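Long-range contacts in conserved hypothetical protein (Streptococcus pneumoniae, PDB 2GK4), which is of unknown function but probably acts in pantothenate metabolism, on the way to coenzyme A: residues D96-Y101 with F137-P142; I49-A54 with R66-T71; D173-S178 with I203-N208; H156-K161 with A184-A189; K33-T38 with E217-L222. All blocks are in the same frame, centred on the assembly; numbering follows the deposited sequence.

Contact 1 (D96-Y101 with F137-P142); sequences DYTPVY and FLKKTP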
# COMPACT_ATOMS: atom_id res chain seq x y z
N ASP A 96 1.07 11.33 8.55
CA ASP A 96 1.55 12.66 8.92
C ASP A 96 2.03 13.48 7.75
O ASP A 96 2.17 14.69 7.88
CB ASP A 96 2.67 12.57 9.94
CG ASP A 96 2.16 12.33 11.34
OD1 ASP A 96 1.05 12.81 11.68
OD2 ASP A 96 2.89 11.67 12.10
N TYR A 97 2.34 12.79 6.64
CA TYR A 97 2.88 13.43 5.44
C TYR A 97 2.23 12.91 4.18
O TYR A 97 1.87 11.72 4.08
CB TYR A 97 4.41 13.20 5.35
CG TYR A 97 5.13 13.88 6.50
CD1 TYR A 97 5.38 13.19 7.69
CD2 TYR A 97 5.51 15.21 6.42
CE1 TYR A 97 6.00 13.83 8.79
CE2 TYR A 97 6.13 15.86 7.50
CZ TYR A 97 6.37 15.17 8.68
OH TYR A 97 7.01 15.81 9.74
N THR A 98 2.18 13.78 3.17
CA THR A 98 1.65 13.42 1.88
C THR A 98 2.59 13.88 0.74
O THR A 98 3.19 14.96 0.83
CB THR A 98 0.22 13.99 1.74
OG1 THR A 98 -0.41 13.40 0.60
CG2 THR A 98 0.21 15.55 1.69
N PRO A 99 2.73 13.05 -0.31
CA PRO A 99 3.62 13.35 -1.43
C PRO A 99 3.33 14.70 -2.08
O PRO A 99 2.16 15.08 -2.24
CB PRO A 99 3.30 12.23 -2.43
CG PRO A 99 2.93 11.09 -1.58
CD PRO A 99 2.08 11.72 -0.49
N VAL A 100 4.40 15.42 -2.44
CA VAL A 100 4.25 16.65 -3.20
C VAL A 100 4.94 16.52 -4.56
O VAL A 100 4.33 16.77 -5.62
CB VAL A 100 4.81 17.87 -2.42
CG1 VAL A 100 4.80 19.14 -3.31
CG2 VAL A 100 4.00 18.11 -1.16
N TYR A 101 6.19 16.07 -4.54
CA TYR A 101 7.02 16.09 -5.74
C TYR A 101 8.02 14.96 -5.71
O TYR A 101 8.70 14.76 -4.70
CB TYR A 101 7.74 17.43 -5.82
CG TYR A 101 8.53 17.66 -7.09
CD1 TYR A 101 9.91 17.73 -7.06
CD2 TYR A 101 7.88 17.86 -8.31
CE1 TYR A 101 10.65 17.98 -8.24
CE2 TYR A 101 8.61 18.12 -9.49
CZ TYR A 101 10.00 18.16 -9.44
OH TYR A 101 10.75 18.43 -10.58
N PHE A 137 9.59 14.38 -2.01
CA PHE A 137 9.35 15.43 -1.02
C PHE A 137 7.91 15.30 -0.56
O PHE A 137 7.01 15.17 -1.40
CB PHE A 137 9.60 16.81 -1.63
CG PHE A 137 11.05 17.03 -2.03
CD1 PHE A 137 11.50 16.60 -3.28
CD2 PHE A 137 11.96 17.58 -1.12
CE1 PHE A 137 12.86 16.75 -3.66
CE2 PHE A 137 13.33 17.75 -1.48
CZ PHE A 137 13.77 17.33 -2.74
N LEU A 138 7.70 15.37 0.75
CA LEU A 138 6.36 15.23 1.32
C LEU A 138 6.12 16.39 2.26
O LEU A 138 7.07 16.84 2.95
CB LEU A 138 6.24 13.92 2.09
CG LEU A 138 6.53 12.61 1.34
CD1 LEU A 138 8.01 12.23 1.45
CD2 LEU A 138 5.64 11.52 1.91
N LYS A 139 4.89 16.89 2.28
CA LYS A 139 4.52 17.96 3.27
C LYS A 139 3.59 17.40 4.36
O LYS A 139 2.99 16.35 4.17
CB LYS A 139 3.81 19.11 2.55
CG LYS A 139 2.39 18.77 2.07
CD LYS A 139 1.73 19.93 1.30
CE LYS A 139 0.25 19.67 1.10
NZ LYS A 139 -0.35 20.78 0.24
N LYS A 140 3.46 18.11 5.48
CA LYS A 140 2.47 17.74 6.48
C LYS A 140 1.04 17.65 5.95
O LYS A 140 0.57 18.49 5.14
CB LYS A 140 2.50 18.70 7.67
CG LYS A 140 3.63 18.45 8.62
CD LYS A 140 3.43 19.24 9.90
CE LYS A 140 4.71 19.27 10.73
NZ LYS A 140 4.73 20.41 11.70
N THR A 141 0.33 16.63 6.43
CA THR A 141 -1.10 16.51 6.16
C THR A 141 -1.86 17.50 7.04
O THR A 141 -1.30 18.00 8.03
CB THR A 141 -1.58 15.09 6.49
OG1 THR A 141 -1.02 14.72 7.76
CG2 THR A 141 -1.10 14.12 5.40
N PRO A 142 -3.13 17.79 6.70
CA PRO A 142 -3.97 18.73 7.50
C PRO A 142 -4.25 18.20 8.89
O PRO A 142 -4.38 16.97 9.08
CB PRO A 142 -5.30 18.76 6.75
CG PRO A 142 -5.34 17.43 5.94
CD PRO A 142 -3.88 17.25 5.54
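Tyr97 packs against Leu138, Lys139 and Lys140 at the start of an antiparallel arm, two-stranded within the chain. Its CB meets Leu138 CB at 3.8 Å and also touches Lys139 O. The ring stands obliquely to the backbone of Lys139 and Lys140, CG anti to its own carbonyl carbon (chi1 -64°). CG lies near Lys139 O, and CD2 is 3.6 Å from both C and O of Lys139. CE2 then reaches Lys140 CG, and the two side chains run side by side. The ring ends in OH, which hydrogen-bonds Asp131 O of the second subunit.

Thr98 and Lys139 form a hydrogen-bonded pair. Thr98 N reaches Lys139 O at 2.9 Å, and Lys139 N returns to Thr98 O. Their CG2 and CG touch on the same face. The Val100 side chain crosses that of Lys139 at about a right angle, its CG2 against Lys139 CG. Further on, Val100 and Tyr101 both face Phe137, a classic beta bulge. Val100 N gives a 2.8 Å bond to Phe137 O, to which Tyr101 N adds a weak one. Phe137 N donates back to Tyr101 O at 2.9 Å, nearly straight at 177°. Phe137 and Leu138 also pair antiparallel with a strand of the second subunit. Backbone pairing and the Tyr97 hydroxyl thus join the two subunits through this arm.

Contact 2 (I49-A54 with R66-T71); sequences ITTKRA and REITNT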
# COMPACT_ATOMS: atom_id res chain seq x y z
N ILE A 49 -15.44 4.13 9.88
CA ILE A 49 -14.63 4.67 8.80
C ILE A 49 -13.36 3.84 8.77
O ILE A 49 -12.64 3.72 9.78
CB ILE A 49 -14.30 6.16 9.06
CG1 ILE A 49 -15.59 6.96 9.27
CG2 ILE A 49 -13.41 6.73 7.92
CD1 ILE A 49 -16.61 6.82 8.14
N THR A 50 -13.10 3.23 7.62
CA THR A 50 -11.99 2.32 7.52
C THR A 50 -11.36 2.34 6.11
O THR A 50 -11.66 3.23 5.30
CB THR A 50 -12.46 0.91 8.04
OG1 THR A 50 -11.34 0.02 8.18
CG2 THR A 50 -13.55 0.32 7.09
N THR A 51 -10.47 1.40 5.84
CA THR A 51 -9.59 1.50 4.67
C THR A 51 -9.52 0.13 4.00
O THR A 51 -10.03 -0.87 4.56
CB THR A 51 -8.18 2.08 5.05
OG1 THR A 51 -7.48 1.18 5.95
CG2 THR A 51 -8.32 3.41 5.72
N LYS A 52 -9.00 0.12 2.78
CA LYS A 52 -9.00 -1.08 1.95
C LYS A 52 -8.34 -2.30 2.60
O LYS A 52 -8.92 -3.39 2.58
CB LYS A 52 -8.38 -0.78 0.58
CG LYS A 52 -8.80 -1.76 -0.49
CD LYS A 52 -10.32 -1.71 -0.74
CE LYS A 52 -10.66 -2.21 -2.15
NZ LYS A 52 -11.94 -1.64 -2.68
N ARG A 53 -7.17 -2.11 3.18
CA ARG A 53 -6.38 -3.19 3.79
C ARG A 53 -6.78 -3.55 5.22
O ARG A 53 -6.23 -4.49 5.82
CB ARG A 53 -4.89 -2.81 3.73
CG ARG A 53 -4.41 -2.40 2.33
CD ARG A 53 -3.21 -1.47 2.39
NE ARG A 53 -1.96 -2.17 2.66
CZ ARG A 53 -1.49 -2.47 3.87
NH1 ARG A 53 -0.33 -3.12 3.98
NH2 ARG A 53 -2.16 -2.12 4.96
N ALA A 54 -7.73 -2.81 5.80
CA ALA A 54 -8.14 -3.08 7.17
C ALA A 54 -8.98 -4.35 7.30
O ALA A 54 -9.76 -4.67 6.41
CB ALA A 54 -8.92 -1.91 7.75
N ARG A 66 -17.84 2.89 5.89
CA ARG A 66 -17.41 3.76 4.82
C ARG A 66 -15.92 3.54 4.61
O ARG A 66 -15.13 3.66 5.56
CB ARG A 66 -17.71 5.21 5.18
CG ARG A 66 -17.05 6.21 4.21
CD ARG A 66 -17.87 6.40 2.93
NE ARG A 66 -19.28 6.66 3.22
CZ ARG A 66 -20.16 7.15 2.35
NH1 ARG A 66 -19.80 7.45 1.11
NH2 ARG A 66 -21.42 7.34 2.72
N GLU A 67 -15.52 3.19 3.40
CA GLU A 67 -14.13 3.01 3.10
C GLU A 67 -13.57 4.32 2.54
O GLU A 67 -14.22 4.99 1.72
CB GLU A 67 -13.94 1.86 2.10
CG GLU A 67 -12.70 1.05 2.29
CD GLU A 67 -12.82 -0.38 1.74
OE1 GLU A 67 -11.78 -1.07 1.64
OE2 GLU A 67 -13.95 -0.84 1.41
N ILE A 68 -12.39 4.70 3.01
CA ILE A 68 -11.71 5.90 2.52
C ILE A 68 -10.31 5.50 2.09
O ILE A 68 -9.85 4.38 2.36
CB ILE A 68 -11.63 7.00 3.59
CG1 ILE A 68 -10.83 6.52 4.81
CG2 ILE A 68 -13.05 7.49 3.95
CD1 ILE A 68 -10.25 7.62 5.62
N THR A 69 -9.61 6.43 1.44
CA THR A 69 -8.29 6.13 0.90
C THR A 69 -7.23 6.95 1.63
O THR A 69 -6.37 6.38 2.31
CB THR A 69 -8.22 6.36 -0.62
OG1 THR A 69 -9.15 5.47 -1.26
CG2 THR A 69 -6.81 6.03 -1.15
N ASN A 70 -7.33 8.28 1.56
CA ASN A 70 -6.23 9.17 2.03
C ASN A 70 -6.67 10.13 3.13
O ASN A 70 -7.84 10.10 3.57
CB ASN A 70 -5.57 9.91 0.86
CG ASN A 70 -6.52 10.87 0.13
OD1 ASN A 70 -7.59 11.21 0.63
ND2 ASN A 70 -6.10 11.31 -1.04
N THR A 71 -5.76 10.99 3.59
CA THR A 71 -6.10 11.89 4.70
C THR A 71 -7.15 12.91 4.30
O THR A 71 -8.05 13.23 5.10
CB THR A 71 -4.89 12.60 5.32
OG1 THR A 71 -4.20 13.36 4.31
CG2 THR A 71 -3.96 11.60 5.99
O HOH W 1 -8.17 2.49 1.63
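Glu67 carries a flat carboxylate, and its side chain crosses that of Lys52, but the place of its OE1 is doubtful. The stem is sounder: Glu67 CG lies 3.7 Å from Thr51 C. In one conformer of Ile49, CD1 lies against Arg66 CB, while the Arg66 guanidinium leads away from the other segment.

Two backbone bonds join the strands in parallel. Thr50 N donates to Arg66 O at 2.9 Å, and Ile68 N donates to Thr50 O at 2.8 Å. Ile68 CG1 sits between its backbone N and carbonyl carbon (chi1 61°), and it comes within 3.4 Å of Thr50 O. Beyond the strands a water bridges the gap. It accepts from Lys52 N at 2.8 Å and donates to Ile68 O at 2.6 Å. Ile68 also packs on helix 71-81, and Asn70 OD1 caps that helix at Asp73 N. Strand 63-67 is outermost in the chain's main sheet, followed by 45-50, 5-9 and 87-90, all parallel. This is the 3-2-1-4 strand order of a Rossmann-like alpha-beta-alpha sandwich.

Contact 3 (D173-S178 with I203-N208); sequences DIARKS and IFVEKN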
# COMPACT_ATOMS: atom_id res chain seq x y z
N ASP A 173 3.16 10.78 29.51
CA ASP A 173 3.54 12.17 29.22
C ASP A 173 3.06 12.58 27.83
O ASP A 173 2.33 13.57 27.67
CB ASP A 173 5.08 12.31 29.39
CG ASP A 173 5.68 13.63 28.84
OD1 ASP A 173 5.00 14.47 28.22
OD2 ASP A 173 6.91 13.81 29.00
N ILE A 174 3.45 11.79 26.83
CA ILE A 174 3.03 12.05 25.44
C ILE A 174 1.51 11.97 25.23
O ILE A 174 0.91 12.83 24.53
CB ILE A 174 3.77 11.11 24.46
CG1 ILE A 174 5.30 11.28 24.60
CG2 ILE A 174 3.27 11.30 22.98
CD1 ILE A 174 5.84 12.70 24.26
N ALA A 175 0.88 10.95 25.80
CA ALA A 175 -0.58 10.82 25.73
C ALA A 175 -1.29 12.03 26.34
O ALA A 175 -2.27 12.53 25.77
CB ALA A 175 -1.06 9.52 26.39
N ARG A 176 -0.81 12.52 27.49
CA ARG A 176 -1.44 13.68 28.11
C ARG A 176 -1.31 14.97 27.31
O ARG A 176 -2.24 15.77 27.28
CB ARG A 176 -0.93 13.88 29.53
CG ARG A 176 -1.65 12.92 30.45
CD ARG A 176 -1.36 13.12 31.88
NE ARG A 176 -2.24 12.24 32.63
CZ ARG A 176 -1.94 11.65 33.77
NH1 ARG A 176 -2.85 10.86 34.34
NH2 ARG A 176 -0.77 11.86 34.38
N LYS A 177 -0.17 15.14 26.65
CA LYS A 177 0.03 16.27 25.76
C LYS A 177 -1.01 16.22 24.63
O LYS A 177 -1.60 17.24 24.27
CB LYS A 177 1.45 16.24 25.21
CG LYS A 177 2.53 16.68 26.24
CD LYS A 177 3.90 16.70 25.57
CE LYS A 177 5.04 16.93 26.58
NZ LYS A 177 4.70 17.92 27.63
N SER A 178 -1.25 15.02 24.11
CA SER A 178 -2.25 14.76 23.07
C SER A 178 -3.68 15.00 23.57
O SER A 178 -4.52 15.57 22.86
CB SER A 178 -2.09 13.33 22.55
OG SER A 178 -3.13 13.02 21.64
N ILE A 203 -2.51 1.68 28.19
CA ILE A 203 -2.80 2.54 29.32
C ILE A 203 -3.86 3.51 28.88
O ILE A 203 -3.66 4.27 27.92
CB ILE A 203 -1.54 3.30 29.78
CG1 ILE A 203 -0.34 2.32 29.92
CG2 ILE A 203 -1.81 4.14 31.05
CD1 ILE A 203 1.00 3.00 30.03
N PHE A 204 -4.98 3.50 29.60
CA PHE A 204 -6.08 4.44 29.36
C PHE A 204 -5.71 5.71 30.10
O PHE A 204 -5.74 5.75 31.34
CB PHE A 204 -7.41 3.83 29.87
CG PHE A 204 -8.04 2.86 28.92
CD1 PHE A 204 -7.31 1.80 28.36
CD2 PHE A 204 -9.41 2.97 28.62
CE1 PHE A 204 -7.92 0.89 27.48
CE2 PHE A 204 -10.04 2.07 27.77
CZ PHE A 204 -9.31 1.02 27.20
N VAL A 205 -5.27 6.71 29.34
CA VAL A 205 -4.80 7.96 29.86
C VAL A 205 -5.92 9.02 29.86
O VAL A 205 -6.45 9.46 28.79
CB VAL A 205 -3.53 8.46 29.10
CG1 VAL A 205 -2.99 9.75 29.72
CG2 VAL A 205 -2.42 7.41 29.14
N GLU A 206 -6.24 9.46 31.06
CA GLU A 206 -7.08 10.62 31.23
C GLU A 206 -6.30 11.75 31.90
O GLU A 206 -5.15 11.60 32.28
CB GLU A 206 -8.32 10.24 32.03
CG GLU A 206 -9.20 9.22 31.33
CD GLU A 206 -10.25 8.63 32.24
OE1 GLU A 206 -9.92 8.20 33.36
OE2 GLU A 206 -11.43 8.56 31.86
N LYS A 207 -6.95 12.90 32.04
CA LYS A 207 -6.30 14.09 32.55
C LYS A 207 -5.63 13.83 33.90
O LYS A 207 -4.46 14.15 34.08
CB LYS A 207 -7.36 15.17 32.69
CG LYS A 207 -6.80 16.53 33.04
CD LYS A 207 -7.65 17.61 32.37
CE LYS A 207 -8.96 17.86 33.10
NZ LYS A 207 -9.29 19.34 33.09
N ASN A 208 -6.36 13.20 34.81
CA ASN A 208 -5.89 12.99 36.18
C ASN A 208 -5.93 11.55 36.67
O ASN A 208 -5.78 11.29 37.89
CB ASN A 208 -6.74 13.81 37.16
CG ASN A 208 -6.57 15.32 37.00
OD1 ASN A 208 -5.47 15.82 36.73
ND2 ASN A 208 -7.65 16.05 37.16
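Glu206 O is gripped by two nitrogens of Arg176. NE comes to 3.0 Å and NH1 to 3.2 Å, side-on, with the oxygen at the edge of the guanidinium and in its plane. The NE bond is the straighter, 156° at the hydrogen against 143° for NH1. Lys207 O lies over one face of the same group, 3.3 Å from NE, but the angle is too poor for a bond. The arginine chain is extended from CG to NE, which carries the charged end from the helix to the backbone of Glu206.

Helix 168-182 here covers one face of the main sheet of the alpha-beta-alpha sandwich and reaches as far as strand 202-205. The apolar part of the contact lies between them. Ala175 CB points at the strand and meets Val205 CG2 at 3.7 Å. Arg176 CG presses on Val205 CG1 at 3.5 Å, the two side chains crossing at about a right angle. Ala175 also rests on Ile187 of the next strand, while the carboxylate of Glu206 forms a salt bridge with Lys226.

Contact 4 (H156-K161 with A184-A189); sequences HLIGFK and ADLIIA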
# COMPACT_ATOMS: atom_id res chain seq x y z
N HIS A 156 -17.80 12.78 22.78
CA HIS A 156 -16.77 12.17 23.61
C HIS A 156 -15.66 11.65 22.69
O HIS A 156 -15.91 10.76 21.89
CB HIS A 156 -17.38 11.04 24.44
CG HIS A 156 -18.42 11.53 25.40
ND1 HIS A 156 -18.13 12.40 26.42
CD2 HIS A 156 -19.76 11.31 25.45
CE1 HIS A 156 -19.24 12.68 27.09
NE2 HIS A 156 -20.24 12.02 26.52
N LEU A 157 -14.47 12.27 22.78
CA LEU A 157 -13.37 11.96 21.87
C LEU A 157 -12.37 11.01 22.51
O LEU A 157 -11.74 11.34 23.52
CB LEU A 157 -12.65 13.22 21.43
CG LEU A 157 -11.36 13.10 20.63
CD1 LEU A 157 -11.58 12.23 19.37
CD2 LEU A 157 -10.93 14.56 20.25
N ILE A 158 -12.19 9.86 21.88
CA ILE A 158 -11.25 8.89 22.35
C ILE A 158 -10.22 8.67 21.27
O ILE A 158 -10.55 8.35 20.11
CB ILE A 158 -11.93 7.54 22.73
CG1 ILE A 158 -12.90 7.77 23.89
CG2 ILE A 158 -10.84 6.51 23.07
CD1 ILE A 158 -14.09 6.83 23.95
N GLY A 159 -8.96 8.90 21.62
CA GLY A 159 -7.88 8.67 20.65
C GLY A 159 -6.90 7.62 21.14
O GLY A 159 -7.07 7.06 22.25
N PHE A 160 -5.90 7.35 20.30
CA PHE A 160 -4.83 6.39 20.58
C PHE A 160 -3.49 7.06 20.38
O PHE A 160 -3.38 8.05 19.66
CB PHE A 160 -4.94 5.18 19.63
CG PHE A 160 -6.04 4.24 19.99
CD1 PHE A 160 -7.36 4.52 19.66
CD2 PHE A 160 -5.75 3.06 20.68
CE1 PHE A 160 -8.39 3.65 20.04
CE2 PHE A 160 -6.77 2.17 21.02
CZ PHE A 160 -8.10 2.49 20.71
N LYS A 161 -2.47 6.53 21.03
CA LYS A 161 -1.12 6.99 20.82
C LYS A 161 -0.22 5.78 20.85
O LYS A 161 -0.23 5.03 21.82
CB LYS A 161 -0.73 7.98 21.92
CG LYS A 161 0.70 8.48 21.85
CD LYS A 161 0.93 9.30 20.58
CE LYS A 161 0.16 10.60 20.61
NZ LYS A 161 0.29 11.31 19.31
N ALA A 184 -9.25 15.80 23.84
CA ALA A 184 -9.72 14.44 23.91
C ALA A 184 -10.04 14.16 25.35
O ALA A 184 -9.48 14.79 26.27
CB ALA A 184 -8.67 13.44 23.37
N ASP A 185 -10.92 13.20 25.50
CA ASP A 185 -11.45 12.80 26.76
C ASP A 185 -10.55 11.68 27.35
O ASP A 185 -10.28 11.62 28.56
CB ASP A 185 -12.88 12.38 26.49
CG ASP A 185 -13.79 13.59 26.14
OD1 ASP A 185 -13.85 14.13 24.96
OD2 ASP A 185 -14.44 14.01 27.11
N LEU A 186 -10.02 10.86 26.45
CA LEU A 186 -9.31 9.65 26.78
C LEU A 186 -8.34 9.40 25.65
O LEU A 186 -8.72 9.51 24.48
CB LEU A 186 -10.28 8.48 26.89
CG LEU A 186 -9.70 7.06 26.96
CD1 LEU A 186 -8.87 6.92 28.26
CD2 LEU A 186 -10.85 6.01 26.93
N ILE A 187 -7.09 9.08 26.00
CA ILE A 187 -6.12 8.58 25.02
C ILE A 187 -5.64 7.20 25.47
O ILE A 187 -5.13 7.04 26.59
CB ILE A 187 -4.88 9.53 24.85
CG1 ILE A 187 -5.25 10.90 24.26
CG2 ILE A 187 -3.84 8.90 23.98
CD1 ILE A 187 -5.84 10.87 22.85
N ILE A 188 -5.79 6.22 24.59
CA ILE A 188 -5.31 4.87 24.86
C ILE A 188 -3.90 4.75 24.28
O ILE A 188 -3.69 4.73 23.05
CB ILE A 188 -6.29 3.83 24.30
CG1 ILE A 188 -7.67 4.00 24.99
CG2 ILE A 188 -5.75 2.38 24.47
CD1 ILE A 188 -8.76 3.20 24.34
N ALA A 189 -2.93 4.74 25.18
CA ALA A 189 -1.52 4.77 24.80
C ALA A 189 -0.94 3.35 24.81
O ALA A 189 -1.30 2.55 25.67
CB ALA A 189 -0.72 5.68 25.74
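Gly159 and Ile187 pair in the middle of two parallel strands that a beta-alpha-beta crossover connects through helix 168-182. Gly159 satisfies both of its polar backbone atoms here. Its N donates to Leu186 O at 2.9 Å, and its O accepts from Ile188 N at 2.8 Å. Lys161 N continues the pattern on Ile188 O at 3.0 Å, coming from above the carbonyl plane. Lys161 O accepts from Asn190 ND2.

At the other end Leu157 O takes Asp185 N at 2.8 Å, in its carbonyl plane, and a weaker bond from Leu186 N. In one of the two conformers of Asp185, OD1 accepts from Leu157 N. His156 O and N fall outside this pairing; the residue has backbone bonds with Gln86 and Leu88, and its ring stacks on Tyr230.

On the face with Gly159 and Lys161, Ile187 CD1 lies 3.7 Å from Gly159 CA. On the opposite face, with Ile158 and Phe160, Ile158 CG2 touches Leu186 CD2, and Leu223 of helix 216-228 packs close by. There Ile188 CB sits over the face of the Phe160 ring, 4.1 Å from its centroid, and Ile188 CG2 comes to 3.6 Å from Phe160 CE2.

Contact 5 (K33-T38 with E217-L222); sequences KIITET and EEIAEL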
# COMPACT_ATOMS: atom_id res chain seq x y z
N LYS A 33 -11.41 -3.38 14.72
CA LYS A 33 -12.39 -4.43 14.44
C LYS A 33 -12.97 -4.99 15.73
O LYS A 33 -14.19 -5.11 15.85
CB LYS A 33 -11.74 -5.55 13.61
CG LYS A 33 -12.65 -6.78 13.41
CD LYS A 33 -11.93 -7.79 12.54
CE LYS A 33 -12.81 -8.96 12.21
NZ LYS A 33 -12.88 -9.88 13.39
N ILE A 34 -12.12 -5.28 16.72
CA ILE A 34 -12.60 -5.89 17.98
C ILE A 34 -13.45 -4.90 18.76
O ILE A 34 -14.50 -5.26 19.32
CB ILE A 34 -11.43 -6.41 18.85
CG1 ILE A 34 -10.68 -7.55 18.13
CG2 ILE A 34 -11.96 -6.94 20.21
CD1 ILE A 34 -9.39 -7.98 18.86
N ILE A 35 -13.04 -3.63 18.77
CA ILE A 35 -13.82 -2.61 19.45
C ILE A 35 -15.21 -2.51 18.83
O ILE A 35 -16.22 -2.48 19.53
CB ILE A 35 -13.08 -1.26 19.42
CG1 ILE A 35 -11.85 -1.39 20.37
CG2 ILE A 35 -14.01 -0.11 19.85
CD1 ILE A 35 -10.81 -0.23 20.15
N THR A 36 -15.24 -2.48 17.50
CA THR A 36 -16.50 -2.37 16.77
C THR A 36 -17.40 -3.57 17.07
O THR A 36 -18.58 -3.37 17.38
CB THR A 36 -16.26 -2.19 15.25
OG1 THR A 36 -15.49 -0.99 15.03
CG2 THR A 36 -17.60 -2.08 14.48
N GLU A 37 -16.86 -4.79 16.95
CA GLU A 37 -17.63 -6.01 17.32
C GLU A 37 -18.19 -5.94 18.73
O GLU A 37 -19.34 -6.28 18.97
CB GLU A 37 -16.73 -7.24 17.22
CG GLU A 37 -16.32 -7.54 15.81
CD GLU A 37 -15.23 -8.60 15.72
OE1 GLU A 37 -14.54 -8.91 16.74
OE2 GLU A 37 -15.04 -9.11 14.61
N THR A 38 -17.36 -5.47 19.66
CA THR A 38 -17.78 -5.36 21.05
C THR A 38 -18.95 -4.42 21.20
O THR A 38 -19.94 -4.75 21.89
CB THR A 38 -16.60 -4.95 21.96
OG1 THR A 38 -15.58 -5.95 21.84
CG2 THR A 38 -17.04 -4.87 23.43
N GLU A 217 -8.90 -7.70 24.00
CA GLU A 217 -10.25 -7.93 24.51
C GLU A 217 -10.51 -7.03 25.72
O GLU A 217 -11.58 -6.43 25.84
CB GLU A 217 -10.45 -9.42 24.85
CG GLU A 217 -10.40 -10.35 23.62
CD GLU A 217 -8.99 -10.50 22.99
OE1 GLU A 217 -7.96 -10.47 23.71
OE2 GLU A 217 -8.93 -10.66 21.75
N GLU A 218 -9.50 -6.90 26.59
CA GLU A 218 -9.63 -6.03 27.76
C GLU A 218 -9.76 -4.58 27.35
O GLU A 218 -10.50 -3.82 28.00
CB GLU A 218 -8.43 -6.18 28.70
CG GLU A 218 -8.60 -7.22 29.80
CD GLU A 218 -7.31 -7.50 30.59
OE1 GLU A 218 -6.51 -6.56 30.83
OE2 GLU A 218 -7.11 -8.67 30.98
N ILE A 219 -9.04 -4.18 26.29
CA ILE A 219 -9.18 -2.82 25.74
C ILE A 219 -10.63 -2.57 25.35
O ILE A 219 -11.25 -1.58 25.78
CB ILE A 219 -8.21 -2.54 24.53
CG1 ILE A 219 -6.75 -2.61 25.00
CG2 ILE A 219 -8.51 -1.17 23.87
CD1 ILE A 219 -5.69 -2.69 23.83
N ALA A 220 -11.16 -3.48 24.53
CA ALA A 220 -12.56 -3.37 24.09
C ALA A 220 -13.58 -3.34 25.23
O ALA A 220 -14.50 -2.50 25.21
CB ALA A 220 -12.92 -4.45 23.02
N GLU A 221 -13.38 -4.21 26.21
CA GLU A 221 -14.30 -4.36 27.33
C GLU A 221 -14.34 -3.09 28.20
O GLU A 221 -15.41 -2.62 28.58
CB GLU A 221 -13.93 -5.63 28.14
CG GLU A 221 -14.12 -6.92 27.31
CD GLU A 221 -13.47 -8.18 27.90
OE1 GLU A 221 -12.63 -8.08 28.81
OE2 GLU A 221 -13.81 -9.29 27.43
N LEU A 222 -13.16 -2.53 28.47
CA LEU A 222 -13.03 -1.30 29.23
C LEU A 222 -13.62 -0.10 28.47
O LEU A 222 -14.34 0.73 29.05
CB LEU A 222 -11.57 -1.05 29.64
CG LEU A 222 -11.34 0.17 30.55
CD1 LEU A 222 -12.22 0.12 31.79
CD2 LEU A 222 -9.87 0.31 30.94
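Ile35 and Ala220 bring their CA atoms to 4.9 Å where the two helix segments pass, their axes 8.9 Å apart at closest and their directions 43° apart. The small side chain of Ala220 is the centre of the contact. Its CB points at the other helix and is met by three residues there. Ile34 CG2 touches it at 3.9 Å. Ile35 CG1 is a little farther, at 4.2 Å. Thr38 OG1 comes closest, at 3.3 Å.

That hydroxyl makes no hydrogen bond across the helices. Its chi1 of -59° sets OG1 beside its own backbone N, and it donates to Ile34 O at 2.8 Å. Thr38 N donates to the same oxygen, and the two donors reach it from opposite faces of the carbonyl plane. The hydroxyl is therefore held within its own helix, and OG1 meets the alanine methyl by contact alone. Thr38 CG2 faces Ala220 O at 3.9 Å. At one end Ile34 CD1 lies 4.0 Å from Glu217 OE2, a bare contact of methyl and carboxylate.

Both helices lie on one side of the main sheet. Ile35 also touches Leu223 and the ring of Phe160, while Ile219 and Leu222 reach Phe204 of strand 202-205 and Val213 of strand 210-213.

From the N terminus, helix 30-41 opens contact 5, which closes only near the C terminus, so the other four contacts nest inside its loop. Contact 2 closes first, a short loop at one end of the main sheet. Contact 1 follows in series and closes the projecting arm; its Thr141 touches Thr71 of contact 2. Contact 4 then opens at 156-161 and contact 3 at 173-178, before 184-189 closes contact 4 and 203-208 closes contact 3. These two therefore cross, and strands 186-191 and 202-205 tie them together in the sheet. Contact 5 finally brings the last helix beside helix 30-41, touching contact 4 through Phe160 and contact 3 through Phe204.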